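Local coordinates for Non-structural protein 5 (Modoc virus, PDB 2WA2) that probably methylates the cap of viral RNA at guanine N7 and ribose 2'-O, using S-adenosylmethionine as methyl donor, at residues E81-V87 and N105-K110; E166-L171 and N195-V201; T226-Y230 and N242-S247. The protein carries 4 engineered substitutions. One frame throughout, in Å; residues are numbered along the deposited sequence.

Contact 1: residues E81-V87 and N105-K110; sequences ELKGTVV and NVREVK. Engineered in segment 81-87: Thr85 (natural residue Ser).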
ATOM      1  N   GLU A  81      -1.501  -0.278 -14.022  1.00 19.06           N
ATOM      2  CA  GLU A  81      -1.406   0.621 -15.168  1.00 19.68           C
ATOM      3  C   GLU A  81      -1.675   2.050 -14.703  1.00 18.94           C
ATOM      4  O   GLU A  81      -2.792   2.393 -14.334  1.00 18.91           O
ATOM      5  CB  GLU A  81      -2.384   0.196 -16.275  1.00 21.02           C
ATOM      6  CG  GLU A  81      -2.397   1.142 -17.527  1.00 23.42           C
ATOM      7  CD  GLU A  81      -1.090   1.115 -18.368  1.00 28.94           C
ATOM      8  OE1 GLU A  81      -0.255   0.168 -18.245  1.00 27.71           O
ATOM      9  OE2 GLU A  81      -0.918   2.062 -19.177  1.00 30.10           O
ATOM     10  N   LEU A  82      -0.632   2.862 -14.706  1.00 18.81           N
ATOM     11  CA  LEU A  82      -0.744   4.246 -14.271  1.00 19.41           C
ATOM     12  C   LEU A  82      -1.248   5.045 -15.481  1.00 19.61           C
ATOM     13  O   LEU A  82      -0.560   5.154 -16.484  1.00 20.58           O
ATOM     14  CB  LEU A  82       0.609   4.732 -13.716  1.00 19.45           C
ATOM     15  CG  LEU A  82       1.104   4.041 -12.431  1.00 19.33           C
ATOM     16  CD1 LEU A  82       2.511   4.461 -12.062  1.00 19.67           C
ATOM     17  CD2 LEU A  82       0.160   4.229 -11.232  1.00 15.08           C
ATOM     18  N   LYS A  83      -2.472   5.561 -15.409  1.00 20.08           N
ATOM     19  CA  LYS A  83      -3.073   6.214 -16.587  1.00 20.03           C
ATOM     20  C   LYS A  83      -4.187   7.199 -16.278  1.00 19.64           C
ATOM     21  O   LYS A  83      -4.892   7.080 -15.261  1.00 19.18           O
ATOM     22  CB  LYS A  83      -3.599   5.156 -17.579  1.00 19.88           C
ATOM     23  CG  LYS A  83      -4.804   4.406 -17.075  1.00 23.61           C
ATOM     24  CD  LYS A  83      -5.469   3.584 -18.164  1.00 26.44           C
ATOM     25  CE  LYS A  83      -6.310   2.486 -17.566  1.00 30.11           C
ATOM     26  NZ  LYS A  83      -7.543   2.999 -16.875  1.00 33.27           N
ATOM     27  N   GLY A  84      -4.361   8.165 -17.192  1.00 19.09           N
ATOM     28  CA  GLY A  84      -5.475   9.115 -17.098  1.00 18.95           C
ATOM     29  C   GLY A  84      -5.420   9.930 -15.822  1.00 17.31           C
ATOM     30  O   GLY A  84      -4.366  10.451 -15.473  1.00 17.91           O
ATOM     31  N   THR A  85      -6.580  10.055 -15.173  1.00 17.75           N
ATOM     32  CA  THR A  85      -6.737  10.685 -13.868  1.00 17.01           C
ATOM     33  C   THR A  85      -6.330   9.687 -12.748  1.00 15.82           C
ATOM     34  O   THR A  85      -7.002   8.672 -12.505  1.00 15.51           O
ATOM     35  CB  THR A  85      -8.167  11.186 -13.674  1.00 17.12           C
ATOM     36  OG1 THR A  85      -8.471  12.118 -14.728  1.00 18.24           O
ATOM     37  CG2 THR A  85      -8.348  11.880 -12.267  1.00 18.69           C
ATOM     38  N   VAL A  86      -5.221  10.008 -12.094  1.00 15.23           N
ATOM     39  CA  VAL A  86      -4.704   9.199 -11.003  1.00 14.57           C
ATOM     40  C   VAL A  86      -5.067   9.903  -9.705  1.00 14.13           C
ATOM     41  O   VAL A  86      -4.819  11.117  -9.554  1.00 14.75           O
ATOM     42  CB  VAL A  86      -3.163   9.047 -11.090  1.00 14.77           C
ATOM     43  CG1 VAL A  86      -2.604   8.206  -9.898  1.00 15.36           C
ATOM     44  CG2 VAL A  86      -2.742   8.390 -12.399  1.00 13.29           C
ATOM     45  N   VAL A  87      -5.671   9.161  -8.786  0.50 13.73           N
ATOM     46  CA  VAL A  87      -5.808   9.657  -7.410  0.50 13.80           C
ATOM     47  C   VAL A  87      -4.748   9.018  -6.529  0.50 13.91           C
ATOM     48  O   VAL A  87      -4.411   7.839  -6.689  0.50 12.48           O
ATOM     49  CB  VAL A  87      -7.233   9.502  -6.787  0.50 14.04           C
ATOM     50  CG1 VAL A  87      -8.194  10.486  -7.408  0.50 15.62           C
ATOM     51  CG2 VAL A  87      -7.770   8.072  -6.859  0.50 12.20           C
ATOM     52  N   ASN A 105       1.225   7.662 -19.738  1.00 22.43           N
ATOM     53  CA  ASN A 105      -0.227   7.551 -19.889  1.00 22.79           C
ATOM     54  C   ASN A 105      -1.022   8.383 -18.875  1.00 22.10           C
ATOM     55  O   ASN A 105      -2.239   8.521 -18.991  1.00 21.68           O
ATOM     56  CB  ASN A 105      -0.676   6.089 -19.828  1.00 22.83           C
ATOM     57  CG  ASN A 105       0.041   5.193 -20.855  1.00 26.27           C
ATOM     58  OD1 ASN A 105      -0.111   5.373 -22.053  1.00 27.71           O
ATOM     59  ND2 ASN A 105       0.794   4.211 -20.368  1.00 27.64           N
ATOM     60  N   VAL A 106      -0.336   8.918 -17.879  1.00 22.03           N
ATOM     61  CA  VAL A 106      -0.981   9.766 -16.871  1.00 22.08           C
ATOM     62  C   VAL A 106      -1.221  11.180 -17.383  1.00 23.00           C
ATOM     63  O   VAL A 106      -0.296  11.821 -17.891  1.00 23.43           O
ATOM     64  CB  VAL A 106      -0.116   9.830 -15.598  1.00 22.16           C
ATOM     65  CG1 VAL A 106      -0.732  10.755 -14.556  1.00 21.72           C
ATOM     66  CG2 VAL A 106       0.030   8.414 -15.023  1.00 20.57           C
ATOM     67  N   ARG A 107      -2.454  11.649 -17.202  1.00 23.05           N
ATOM     68  CA  ARG A 107      -2.879  12.986 -17.613  1.00 23.43           C
ATOM     69  C   ARG A 107      -2.918  13.992 -16.470  1.00 22.64           C
ATOM     70  O   ARG A 107      -2.596  15.158 -16.666  1.00 22.63           O
ATOM     71  CB  ARG A 107      -4.219  12.922 -18.333  1.00 23.86           C
ATOM     72  CG  ARG A 107      -4.057  12.410 -19.771  1.00 27.83           C
ATOM     73  CD  ARG A 107      -5.382  12.443 -20.515  1.00 34.35           C
ATOM     74  NE  ARG A 107      -5.547  13.665 -21.316  1.00 40.19           N
ATOM     75  CZ  ARG A 107      -6.188  14.767 -20.909  1.00 43.08           C
ATOM     76  NH1 ARG A 107      -6.726  14.831 -19.689  1.00 44.11           N
ATOM     77  NH2 ARG A 107      -6.281  15.819 -21.725  1.00 43.14           N
ATOM     78  N   GLU A 108      -3.302  13.543 -15.282  1.00 21.15           N
ATOM     79  CA  GLU A 108      -3.271  14.393 -14.082  1.00 20.89           C
ATOM     80  C   GLU A 108      -3.200  13.553 -12.805  1.00 20.18           C
ATOM     81  O   GLU A 108      -3.572  12.367 -12.799  1.00 19.49           O
ATOM     82  CB  GLU A 108      -4.506  15.304 -14.032  1.00 21.48           C
ATOM     83  CG  GLU A 108      -5.796  14.547 -13.889  1.00 23.78           C
ATOM     84  CD  GLU A 108      -7.014  15.442 -13.851  1.00 29.56           C
ATOM     85  OE1 GLU A 108      -6.862  16.689 -13.803  1.00 30.49           O
ATOM     86  OE2 GLU A 108      -8.136  14.891 -13.878  1.00 31.67           O
ATOM     87  N   VAL A 109      -2.703  14.160 -11.732  1.00 19.09           N
ATOM     88  CA  VAL A 109      -2.643  13.480 -10.447  1.00 18.27           C
ATOM     89  C   VAL A 109      -3.305  14.354  -9.387  1.00 17.64           C
ATOM     90  O   VAL A 109      -2.940  15.508  -9.212  1.00 18.37           O
ATOM     91  CB  VAL A 109      -1.192  13.144 -10.044  1.00 17.73           C
ATOM     92  CG1 VAL A 109      -1.174  12.368  -8.721  1.00 18.14           C
ATOM     93  CG2 VAL A 109      -0.514  12.324 -11.112  1.00 17.36           C
ATOM     94  N   LYS A 110      -4.314  13.806  -8.744  1.00 17.45           N
ATOM     95  CA  LYS A 110      -4.996  14.448  -7.670  1.00 17.17           C
ATOM     96  C   LYS A 110      -4.594  13.697  -6.385  1.00 16.68           C
ATOM     97  O   LYS A 110      -4.980  12.524  -6.162  1.00 15.40           O
ATOM     98  CB  LYS A 110      -6.496  14.392  -7.932  1.00 18.06           C
ATOM     99  CG  LYS A 110      -6.910  15.110  -9.240  1.00 20.88           C
ATOM    100  CD  LYS A 110      -8.429  15.153  -9.311  1.00 27.24           C
ATOM    101  CE  LYS A 110      -8.956  15.863 -10.549  1.00 30.90           C
ATOM    102  NZ  LYS A 110     -10.481  15.786 -10.557  1.00 31.80           N
TER
HETATM  103  O   HOH W   1       1.850   5.420 -17.868  1.00 21.73           O

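Contact 2: residues E166-L171 and N195-V201; sequences EASRTL and NPYSCDV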
ATOM      1  N   GLU A 166      -3.629  -2.571  13.614  1.00 11.71           N
ATOM      2  CA  GLU A 166      -3.298  -2.593  12.187  1.00 11.49           C
ATOM      3  C   GLU A 166      -4.432  -3.200  11.339  1.00 11.05           C
ATOM      4  O   GLU A 166      -4.727  -2.668  10.254  1.00 11.60           O
ATOM      5  CB  GLU A 166      -1.991  -3.342  11.942  1.00 10.75           C
ATOM      6  CG  GLU A 166      -0.769  -2.666  12.547  1.00 11.53           C
ATOM      7  CD  GLU A 166       0.532  -3.396  12.236  1.00 13.50           C
ATOM      8  OE1 GLU A 166       0.519  -4.647  12.220  1.00 20.64           O
ATOM      9  OE2 GLU A 166       1.550  -2.735  12.014  1.00 12.38           O
ATOM     10  N   ALA A 167      -5.002  -4.321  11.798  1.00 11.18           N
ATOM     11  CA  ALA A 167      -6.217  -4.912  11.125  1.00 12.75           C
ATOM     12  C   ALA A 167      -7.349  -3.895  10.983  1.00 13.97           C
ATOM     13  O   ALA A 167      -7.931  -3.754   9.914  1.00 13.25           O
ATOM     14  CB  ALA A 167      -6.706  -6.151  11.871  1.00 12.95           C
ATOM     15  N   SER A 168      -7.648  -3.162  12.056  1.00 14.03           N
ATOM     16  CA  SER A 168      -8.760  -2.197  12.013  1.00 14.51           C
ATOM     17  C   SER A 168      -8.499  -1.089  11.008  1.00 13.10           C
ATOM     18  O   SER A 168      -9.387  -0.721  10.228  1.00 13.33           O
ATOM     19  CB  SER A 168      -8.977  -1.580  13.416  1.00 15.30           C
ATOM     20  OG  SER A 168      -9.633  -2.546  14.203  1.00 22.67           O
ATOM     21  N   ARG A 169      -7.277  -0.550  11.011  1.00 12.59           N
ATOM     22  CA  ARG A 169      -6.937   0.494  10.048  1.00 12.79           C
ATOM     23  C   ARG A 169      -6.939  -0.026   8.621  1.00 12.50           C
ATOM     24  O   ARG A 169      -7.348   0.681   7.697  1.00 13.10           O
ATOM     25  CB  ARG A 169      -5.554   1.077  10.338  1.00 13.36           C
ATOM     26  CG  ARG A 169      -5.442   1.675  11.712  1.00 11.85           C
ATOM     27  CD  ARG A 169      -4.025   2.033  11.963  1.00 16.38           C
ATOM     28  NE  ARG A 169      -3.910   2.690  13.257  1.00 19.64           N
ATOM     29  CZ  ARG A 169      -2.767   3.097  13.801  1.00 21.06           C
ATOM     30  NH1 ARG A 169      -1.602   2.951  13.166  1.00 20.04           N
ATOM     31  NH2 ARG A 169      -2.804   3.670  14.999  1.00 19.40           N
ATOM     32  N   THR A 170      -6.473  -1.265   8.445  1.00 12.18           N
ATOM     33  CA  THR A 170      -6.463  -1.896   7.126  1.00 11.96           C
ATOM     34  C   THR A 170      -7.883  -2.043   6.593  1.00 12.44           C
ATOM     35  O   THR A 170      -8.147  -1.712   5.445  1.00 11.86           O
ATOM     36  CB  THR A 170      -5.752  -3.253   7.175  1.00 12.37           C
ATOM     37  OG1 THR A 170      -4.386  -3.031   7.568  1.00 11.31           O
ATOM     38  CG2 THR A 170      -5.733  -3.922   5.760  1.00 11.30           C
ATOM     39  N   LEU A 171      -8.776  -2.548   7.442  1.00 13.43           N
ATOM     40  CA  LEU A 171     -10.190  -2.697   7.084  1.00 14.37           C
ATOM     41  C   LEU A 171     -10.816  -1.390   6.673  1.00 13.77           C
ATOM     42  O   LEU A 171     -11.569  -1.340   5.696  1.00 13.75           O
ATOM     43  CB  LEU A 171     -10.973  -3.346   8.216  1.00 15.13           C
ATOM     44  CG  LEU A 171     -10.777  -4.839   8.437  1.00 17.81           C
ATOM     45  CD1 LEU A 171     -11.747  -5.286   9.492  1.00 21.53           C
ATOM     46  CD2 LEU A 171     -10.946  -5.689   7.106  1.00 19.05           C
ATOM     47  N   ASN A 195      -1.810  -4.907   7.258  1.00  9.52           N
ATOM     48  CA  ASN A 195      -1.885  -6.211   7.913  1.00 10.14           C
ATOM     49  C   ASN A 195      -2.770  -7.093   7.058  1.00 10.55           C
ATOM     50  O   ASN A 195      -4.009  -7.030   7.199  1.00 11.42           O
ATOM     51  CB  ASN A 195      -2.505  -6.069   9.316  1.00  9.28           C
ATOM     52  CG  ASN A 195      -2.784  -7.411  10.004  1.00 11.62           C
ATOM     53  OD1 ASN A 195      -2.754  -8.478   9.378  1.00 14.06           O
ATOM     54  ND2 ASN A 195      -3.057  -7.362  11.310  1.00 12.57           N
ATOM     55  N   PRO A 196      -2.159  -7.896   6.166  1.00 10.07           N
ATOM     56  CA  PRO A 196      -2.918  -8.756   5.269  1.00 10.48           C
ATOM     57  C   PRO A 196      -3.216 -10.151   5.826  1.00 11.55           C
ATOM     58  O   PRO A 196      -3.918 -10.893   5.158  1.00 11.00           O
ATOM     59  CB  PRO A 196      -1.973  -8.893   4.069  1.00 10.00           C
ATOM     60  CG  PRO A 196      -0.622  -8.920   4.694  1.00 10.24           C
ATOM     61  CD  PRO A 196      -0.706  -7.966   5.884  1.00  9.80           C
ATOM     62  N   TYR A 197      -2.691 -10.498   7.007  1.00 11.44           N
ATOM     63  CA  TYR A 197      -2.892 -11.866   7.549  1.00 13.46           C
ATOM     64  C   TYR A 197      -4.064 -12.012   8.509  1.00 14.43           C
ATOM     65  O   TYR A 197      -4.477 -13.121   8.826  1.00 16.02           O
ATOM     66  CB  TYR A 197      -1.618 -12.400   8.205  1.00 13.33           C
ATOM     67  CG  TYR A 197      -1.059 -11.471   9.246  1.00 12.12           C
ATOM     68  CD1 TYR A 197      -1.512 -11.502  10.563  1.00 14.93           C
ATOM     69  CD2 TYR A 197      -0.058 -10.579   8.912  1.00 13.40           C
ATOM     70  CE1 TYR A 197      -0.995 -10.647  11.513  1.00 14.34           C
ATOM     71  CE2 TYR A 197       0.478  -9.730   9.845  1.00 10.66           C
ATOM     72  CZ  TYR A 197      -0.002  -9.756  11.127  1.00 13.30           C
ATOM     73  OH  TYR A 197       0.525  -8.879  12.035  1.00 11.56           O
ATOM     74  N   SER A 198      -4.612 -10.899   8.956  1.00 15.25           N
ATOM     75  CA  SER A 198      -5.769 -10.916   9.824  1.00 16.95           C
ATOM     76  C   SER A 198      -6.951 -11.569   9.076  1.00 16.96           C
ATOM     77  O   SER A 198      -7.165 -11.303   7.881  1.00 15.51           O
ATOM     78  CB  SER A 198      -6.078  -9.478  10.244  1.00 17.62           C
ATOM     79  OG  SER A 198      -7.439  -9.302  10.555  1.00 23.11           O
ATOM     80  N   CYS A 199      -7.701 -12.432   9.762  1.00 18.63           N
ATOM     81  CA  CYS A 199      -8.807 -13.108   9.105  1.00 18.91           C
ATOM     82  C   CYS A 199      -9.828 -12.148   8.496  1.00 17.92           C
ATOM     83  O   CYS A 199     -10.229 -12.361   7.359  1.00 17.49           O
ATOM     84  CB  CYS A 199      -9.502 -14.136  10.003  1.00 20.05           C
ATOM     85  SG  CYS A 199     -10.802 -15.013   9.034  1.00 25.20           S
ATOM     86  N   ASP A 200     -10.250 -11.108   9.231  1.00 16.64           N
ATOM     87  CA  ASP A 200     -11.212 -10.145   8.673  1.00 17.13           C
ATOM     88  C   ASP A 200     -10.693  -9.451   7.415  1.00 15.54           C
ATOM     89  O   ASP A 200     -11.446  -9.209   6.453  1.00 15.05           O
ATOM     90  CB  ASP A 200     -11.701  -9.100   9.700  1.00 18.44           C
ATOM     91  CG  ASP A 200     -10.578  -8.397  10.432  1.00 22.64           C
ATOM     92  OD1 ASP A 200      -9.388  -8.519  10.042  1.00 26.69           O
ATOM     93  OD2 ASP A 200     -10.897  -7.686  11.425  1.00 28.09           O
ATOM     94  N   VAL A 201      -9.404  -9.143   7.422  1.00 13.37           N
ATOM     95  CA  VAL A 201      -8.792  -8.509   6.280  1.00 13.43           C
ATOM     96  C   VAL A 201      -8.759  -9.477   5.101  1.00 13.15           C
ATOM     97  O   VAL A 201      -9.052  -9.081   3.982  1.00 12.94           O
ATOM     98  CB  VAL A 201      -7.359  -7.975   6.570  1.00 12.39           C
ATOM     99  CG1 VAL A 201      -6.716  -7.470   5.250  1.00 12.14           C
ATOM    100  CG2 VAL A 201      -7.411  -6.833   7.601  1.00 11.41           C
TER
HETATM  101  O   HOH W   2       1.233  -6.599  11.017  1.00 25.27           O

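Contact 3: residues T226-Y230 and N242-S247; sequences THEMY and NVTAVS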
ATOM      1  N   THR A 226       7.831  -5.070   8.374  1.00 11.56           N
ATOM      2  CA  THR A 226       6.429  -4.853   8.025  1.00 12.81           C
ATOM      3  C   THR A 226       5.948  -6.019   7.161  1.00 12.00           C
ATOM      4  O   THR A 226       6.698  -6.481   6.320  1.00 12.31           O
ATOM      5  CB  THR A 226       6.207  -3.520   7.259  1.00 12.53           C
ATOM      6  OG1 THR A 226       4.851  -3.455   6.826  1.00 12.57           O
ATOM      7  CG2 THR A 226       7.155  -3.380   6.033  1.00 14.25           C
ATOM      8  N   HIS A 227       4.711  -6.455   7.388  1.00 10.97           N
ATOM      9  CA  HIS A 227       4.087  -7.510   6.595  1.00 11.26           C
ATOM     10  C   HIS A 227       3.260  -6.874   5.472  1.00 11.23           C
ATOM     11  O   HIS A 227       2.448  -7.567   4.855  1.00 11.02           O
ATOM     12  CB  HIS A 227       3.186  -8.333   7.500  1.00 11.02           C
ATOM     13  CG  HIS A 227       3.023  -9.767   7.083  1.00 12.37           C
ATOM     14  ND1 HIS A 227       2.464 -10.138   5.875  1.00 12.21           N
ATOM     15  CD2 HIS A 227       3.290 -10.917   7.750  1.00 11.51           C
ATOM     16  CE1 HIS A 227       2.414 -11.462   5.809  1.00 14.43           C
ATOM     17  NE2 HIS A 227       2.900 -11.956   6.938  1.00 12.19           N
ATOM     18  N   GLU A 228       3.484  -5.573   5.189  1.00 10.34           N
ATOM     19  CA  GLU A 228       2.692  -4.852   4.143  1.00 10.41           C
ATOM     20  C   GLU A 228       2.710  -5.595   2.815  1.00  9.98           C
ATOM     21  O   GLU A 228       3.740  -6.102   2.365  1.00 10.23           O
ATOM     22  CB  GLU A 228       3.167  -3.402   3.912  1.00 10.05           C
ATOM     23  CG  GLU A 228       4.554  -3.349   3.254  1.00 11.48           C
ATOM     24  CD  GLU A 228       5.207  -1.979   3.312  1.00 12.75           C
ATOM     25  OE1 GLU A 228       4.666  -1.099   4.006  1.00 15.48           O
ATOM     26  OE2 GLU A 228       6.272  -1.797   2.673  1.00 17.78           O
ATOM     27  N   MET A 229       1.537  -5.693   2.220  1.00  9.60           N
ATOM     28  CA  MET A 229       1.416  -6.194   0.847  1.00  9.44           C
ATOM     29  C   MET A 229       0.520  -5.233   0.050  1.00 10.69           C
ATOM     30  O   MET A 229      -0.105  -4.320   0.620  1.00 10.30           O
ATOM     31  CB  MET A 229       0.886  -7.630   0.868  1.00  8.69           C
ATOM     32  CG  MET A 229       1.892  -8.590   1.518  1.00  9.56           C
ATOM     33  SD  MET A 229       1.244 -10.257   1.752  1.00 11.24           S
ATOM     34  CE  MET A 229       1.122 -10.841   0.030  1.00  9.48           C
ATOM     35  N   TYR A 230       0.487  -5.392  -1.272  1.00 10.80           N
ATOM     36  CA  TYR A 230      -0.179  -4.413  -2.121  1.00 11.36           C
ATOM     37  C   TYR A 230      -1.279  -5.053  -2.936  1.00 11.76           C
ATOM     38  O   TYR A 230      -1.035  -6.021  -3.650  1.00 12.34           O
ATOM     39  CB  TYR A 230       0.801  -3.640  -2.988  1.00 12.84           C
ATOM     40  CG  TYR A 230       1.555  -2.641  -2.136  1.00 12.16           C
ATOM     41  CD1 TYR A 230       1.070  -1.338  -1.980  1.00 12.36           C
ATOM     42  CD2 TYR A 230       2.711  -3.015  -1.454  1.00 12.65           C
ATOM     43  CE1 TYR A 230       1.744  -0.412  -1.175  1.00 11.82           C
ATOM     44  CE2 TYR A 230       3.390  -2.090  -0.622  1.00 14.64           C
ATOM     45  CZ  TYR A 230       2.883  -0.797  -0.498  1.00 14.89           C
ATOM     46  OH  TYR A 230       3.511   0.115   0.335  1.00 16.70           O
ATOM     47  N   ASN A 242      -0.361 -16.328  -0.991  1.00 16.31           N
ATOM     48  CA  ASN A 242       0.705 -15.358  -1.037  1.00 16.15           C
ATOM     49  C   ASN A 242       0.974 -14.796   0.340  1.00 14.40           C
ATOM     50  O   ASN A 242       2.127 -14.619   0.717  1.00 13.89           O
ATOM     51  CB  ASN A 242       0.382 -14.225  -1.996  1.00 17.42           C
ATOM     52  CG  ASN A 242       1.193 -14.295  -3.236  1.00 24.27           C
ATOM     53  OD1 ASN A 242       0.667 -14.623  -4.310  1.00 29.68           O
ATOM     54  ND2 ASN A 242       2.499 -14.032  -3.110  1.00 28.58           N
ATOM     55  N   VAL A 243      -0.089 -14.509   1.084  1.00 13.55           N
ATOM     56  CA  VAL A 243       0.084 -13.986   2.470  1.00 13.06           C
ATOM     57  C   VAL A 243       0.857 -14.993   3.334  1.00 13.08           C
ATOM     58  O   VAL A 243       1.806 -14.642   4.014  1.00 12.38           O
ATOM     59  CB  VAL A 243      -1.284 -13.660   3.128  1.00 12.56           C
ATOM     60  CG1 VAL A 243      -1.097 -13.343   4.619  1.00 11.98           C
ATOM     61  CG2 VAL A 243      -1.937 -12.477   2.403  1.00 12.13           C
ATOM     62  N   THR A 244       0.447 -16.258   3.257  1.00 14.36           N
ATOM     63  CA  THR A 244       1.065 -17.319   4.058  1.00 16.03           C
ATOM     64  C   THR A 244       2.534 -17.484   3.663  1.00 15.71           C
ATOM     65  O   THR A 244       3.412 -17.663   4.515  1.00 15.79           O
ATOM     66  CB  THR A 244       0.278 -18.668   3.917  1.00 16.29           C
ATOM     67  OG1 THR A 244      -1.009 -18.515   4.530  1.00 18.92           O
ATOM     68  CG2 THR A 244       1.006 -19.778   4.657  1.00 19.79           C
ATOM     69  N   ALA A 245       2.802 -17.374   2.371  1.00 15.49           N
ATOM     70  CA  ALA A 245       4.161 -17.504   1.874  1.00 15.49           C
ATOM     71  C   ALA A 245       5.067 -16.378   2.412  1.00 14.86           C
ATOM     72  O   ALA A 245       6.210 -16.608   2.779  1.00 15.19           O
ATOM     73  CB  ALA A 245       4.153 -17.531   0.365  1.00 15.86           C
ATOM     74  N   VAL A 246       4.519 -15.168   2.491  1.00 14.09           N
ATOM     75  CA  VAL A 246       5.228 -14.036   3.074  1.00 13.17           C
ATOM     76  C   VAL A 246       5.454 -14.256   4.580  1.00 12.69           C
ATOM     77  O   VAL A 246       6.570 -14.036   5.071  1.00 12.98           O
ATOM     78  CB  VAL A 246       4.510 -12.680   2.794  1.00 12.70           C
ATOM     79  CG1 VAL A 246       5.212 -11.512   3.518  1.00 12.47           C
ATOM     80  CG2 VAL A 246       4.499 -12.397   1.274  1.00 12.80           C
ATOM     81  N   SER A 247       4.435 -14.696   5.305  1.00 13.78           N
ATOM     82  CA  SER A 247       4.645 -15.022   6.745  1.00 13.26           C
ATOM     83  C   SER A 247       5.785 -16.030   6.928  1.00 12.80           C
ATOM     84  O   SER A 247       6.664 -15.833   7.756  1.00 11.83           O
ATOM     85  CB  SER A 247       3.362 -15.522   7.427  1.00 12.54           C
ATOM     86  OG  SER A 247       2.324 -14.549   7.354  1.00 11.93           O
TER

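Contact 1: residues E81-V87 and N105-K110
The carbonyl oxygen of Gly84 is gripped by two successive amides of the neighbouring strand, Arg107 N at 2.8 Å and Glu108 N at 3.3 Å, both arriving from the same face of its plane. This pair of hydrogen bonds marks a beta bulge where 81-87 and 105-110 come together as parallel neighbours, the first two strands of the Rossmann-like methyltransferase sheet, joined by the crossover through helix 95-101. Gly84 pairs with Val106 before the bulge and Thr85 with Glu108 after it, a shift of one residue. With its positive phi of 61°, Gly84 takes a conformation that suits glycine, and its own N donates to Asn105 O (2.8 Å). Beyond the bulge the ladder turns regular: Val86 N donates to Glu108 O, and Val86 O receives Lys110 N almost head-on.

On the face that carries Thr85 and Glu108, the two side chains lie side by side and point the same way. Thr85, an engineered residue, gives its hydroxyl to the anti lone pair of Glu108 OE2 (2.9 Å). The carboxylate gets there because Glu108 CG sits between its backbone N and carbonyl carbon (chi1 64°), with the chain extended beyond. Lys110, on the same face, makes a cation-pi contact with Phe147. The other face is apolar, filled by branched valines, whose shape suits an extended backbone: Val86 CG2 meets Val106 CG1 at 3.8 Å, the two side chains crossing at about a right angle, while Val109 packs on Ala100 and Ala101 of helix 95-101. Val106 CG2 also reaches back to Leu82 CB. At the strand entrance, a water donates to Leu82 O (2.8 Å) and accepts from both N and ND2 of Asn105.

Contact 2: residues E166-L171 and N195-V201
With CG anti to its backbone N (chi1 173°), Asn195 carries its side-chain amide alongside Ala167, ND2 lying 3.9 Å from Ala167 CB, while Thr170, its OG1 anti to the carbonyl carbon (chi1 -62°), turns the hydroxyl to the backbone N of Asn195. Asn195 N donates to Thr170 OG1 at 3.2 Å, and the same hydroxyl gives its proton to Glu166 O (2.7 Å), one turn earlier. Glu166 O thus holds two donors, Thr170 N and Thr170 OG1, on opposite faces of its plane. Threonine suits the place: its hydroxyl bridges helix and loop, and its CG2 lies 3.7 Å from Val201 CG1. Nearby, Asn195 CB rests against Glu166 CB.

Here helix 163-183 of the Rossmann-like fold packs against the turn that follows strand 188-193 and leads into helix 199-212, with Ser198 at the N-cap position. Asn195 shapes that turn as an Asx motif: OD1 accepts from Ser198 N (3.1 Å), and lies over the centre of the Tyr197 ring, 3.2 Å above its plane. The other end of the amide, ND2, bonds to Ala163 O. The small Ala167 lets Ser198 come close, with their CB atoms 3.8 Å apart. Past it, Leu171 spreads its two methyls over the first turn of helix 199-212, CD1 beside Asp200 CB and CD2 against Val201 CG2 (3.7 Å). The Glu166 carboxylate extends to a salt bridge with Lys22 and a bond from Asn160 N.

Contact 3: residues T226-Y230 and N242-S247
The chain of 226-230, an ST turn running into strand 229-232, passes one side of helix 239-254, with backbones well apart (His227 CA to Val246 CA 7.5 Å), so long side chains bridge the interval. His227 swings its ring to the helix with CG roughly anti to the backbone N (chi1 -151°). Its NE2 and Ser247 OG share a hydrogen bond of 2.7 Å at the ring edge, where Val243 O also lies near the ring plane. Val246 CG1 makes an off-centre CH-pi contact 4.0 Å from the ring centroid, so an imidazole serves both polar and apolar neighbours. Met229, flexible and unbranched, runs past Val246 in the opposite direction; its SD touches Val243 CG2 at 3.9 Å. A bend at chi3 (69°) sets CE against Val246 CG2 and Asn242 CB. Val243 and Val246, about one turn apart, give this side of the helix an apolar surface for the thioether. Around this core, His227 meets Trp21 of helix 14-27 edge-to-face, Met229 and Val243 both touch Leu216 of strand 215-217, and the backbone of Met229 pairs with Val193 of strand 188-193.

In the fold
From the N terminus, contact 1 closes first, bringing 81-87 and 105-110 side by side after the chain has passed through helix 95-101, at one side of the sheet. Contact 2 follows: the loop between 166-171 and 195-201 holds the rest of helix 163-183 and strand 188-193. Contact 3 closes last, over the 11 residues from strand 229-232 to the C-terminal helix. The three loops run in series, neither nesting nor crossing. Contact 1 lies across the chain's centre from the others, its centre about 28 Å from that of contact 2. Contacts 2 and 3 touch where Pro196 and Tyr197 meet His227, Met229 and Val243, joining the helix 163-183 region to the C-terminal helix.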